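Local coordinates for putative lipoate-protein ligase A subunit 2 (Thermoplasma acidophilum DSM 1728, PDB 3R07) that belongs to the family of lipoate protein ligase C-terminal domains and probably serves as the small second subunit of a two-part enzyme, at residues B[78-81]-B[82-85]. Sequence-based numbering, arbitrary orientation.
Sequences GVEP and EDFI
Asp83 reaches back to Glu80 across a tight bend, and its side chain is the one to follow. Asp83 CB sits near Glu80 O and lies 3.9 Å from Val79 CG1. With CG anti to the carbonyl carbon (chi1 -82°), the carboxylate swings back beside its own backbone N, toward the incoming chain. One oxygen, OD2, takes the N-H of Glu80 on its anti lone pair, with 3.0 Å between Glu80 N and Asp83 OD2 and a bent angle of 136°. The other, OD1, accepts a hydrogen bond from Trp12 NE1, so each oxygen has a hydrogen-bond partner and the carboxylate's rotation is restrained. The backbone answers in reverse: Asp83 N donates to Glu80 O at 3.1 Å.

Next to this pair, Val79 CG1 meets the Phe84 ring at CE2, 3.5 Å away, the two side chains crossing at about a right angle; Ile19 of strand 18-26 touches both. On the outer side, Glu80 and Glu82 run side by side, with 3.5 Å between Glu80 OE1 and Glu82 OE2 and their carboxylate planes 79° apart; the two exposed acids simply lie close together.

Residues 80-83 thus form a type I beta turn, reinforced by an aspartate that returns to the first residue's N-H, and it leads the chain from the loop into helix 83-88.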
loop_
_atom_site.group_PDB
_atom_site.type_symbol
_atom_site.label_atom_id
_atom_site.label_comp_id
_atom_site.label_asym_id
_atom_site.label_seq_id
_atom_site.Cartn_x
_atom_site.Cartn_y
_atom_site.Cartn_z
ATOM N N GLY B 78 7.801 8.993 -7.235
ATOM C CA GLY B 78 6.685 9.675 -7.913
ATOM C C GLY B 78 6.166 10.910 -7.177
ATOM O O GLY B 78 5.091 11.440 -7.505
ATOM N N VAL B 79 6.926 11.348 -6.173
ATOM C CA VAL B 79 6.622 12.540 -5.413
ATOM C C VAL B 79 7.922 13.327 -5.299
ATOM O O VAL B 79 8.836 12.975 -4.544
ATOM C CB VAL B 79 6.005 12.218 -4.008
ATOM C CG1 VAL B 79 5.852 13.467 -3.179
ATOM C CG2 VAL B 79 4.653 11.554 -4.135
ATOM N N GLU B 80 7.987 14.396 -6.082
ATOM C CA GLU B 80 9.130 15.306 -6.122
ATOM C C GLU B 80 9.175 16.193 -4.871
ATOM O O GLU B 80 8.172 16.316 -4.167
ATOM C CB GLU B 80 9.037 16.158 -7.393
ATOM C CG GLU B 80 9.235 15.367 -8.691
ATOM C CD GLU B 80 10.702 15.031 -8.958
ATOM O OE1 GLU B 80 11.440 15.915 -9.468
ATOM O OE2 GLU B 80 11.113 13.882 -8.665
ATOM N N PRO B 81 10.334 16.812 -4.580
ATOM C CA PRO B 81 10.407 17.757 -3.453
ATOM C C PRO B 81 9.551 19.032 -3.614
ATOM O O PRO B 81 9.161 19.637 -2.620
ATOM C CB PRO B 81 11.904 18.106 -3.375
ATOM C CG PRO B 81 12.415 17.866 -4.761
ATOM C CD PRO B 81 11.635 16.667 -5.254
ATOM N N GLU B 82 9.259 19.431 -4.847
ATOM C CA GLU B 82 8.421 20.599 -5.063
ATOM C C GLU B 82 6.930 20.259 -4.906
ATOM O O GLU B 82 6.077 21.136 -5.015
ATOM C CB GLU B 82 8.763 21.332 -6.394
ATOM C CG GLU B 82 8.539 20.554 -7.724
ATOM C CD GLU B 82 9.704 19.615 -8.140
ATOM O OE1 GLU B 82 10.755 19.575 -7.463
ATOM O OE2 GLU B 82 9.551 18.904 -9.158
ATOM N N ASP B 83 6.629 18.988 -4.630
ATOM C CA ASP B 83 5.261 18.552 -4.294
ATOM C C ASP B 83 4.899 18.820 -2.825
ATOM O O ASP B 83 3.766 19.173 -2.517
ATOM C CB ASP B 83 5.068 17.065 -4.606
ATOM C CG ASP B 83 4.752 16.801 -6.073
ATOM O OD1 ASP B 83 3.724 17.314 -6.577
ATOM O OD2 ASP B 83 5.522 16.043 -6.713
ATOM N N PHE B 84 5.858 18.630 -1.924
ATOM C CA PHE B 84 5.689 19.003 -0.519
ATOM C C PHE B 84 5.712 20.526 -0.318
ATOM O O PHE B 84 5.325 21.026 0.742
ATOM C CB PHE B 84 6.758 18.342 0.349
ATOM C CG PHE B 84 6.567 16.869 0.516
ATOM C CD1 PHE B 84 5.700 16.372 1.486
ATOM C CD2 PHE B 84 7.252 15.972 -0.289
ATOM C CE1 PHE B 84 5.517 15.001 1.651
ATOM C CE2 PHE B 84 7.076 14.599 -0.130
ATOM C CZ PHE B 84 6.202 14.111 0.840
ATOM N N ILE B 85 6.178 21.247 -1.340
ATOM C CA ILE B 85 6.117 22.705 -1.380
ATOM C C ILE B 85 4.690 23.157 -1.702
ATOM O O ILE B 85 4.119 23.941 -0.953
ATOM C CB ILE B 85 7.190 23.279 -2.355
ATOM C CG1 ILE B 85 8.513 23.435 -1.598
ATOM C CG2 ILE B 85 6.756 24.616 -2.996
ATOM C CD1 ILE B 85 9.706 22.854 -2.322
#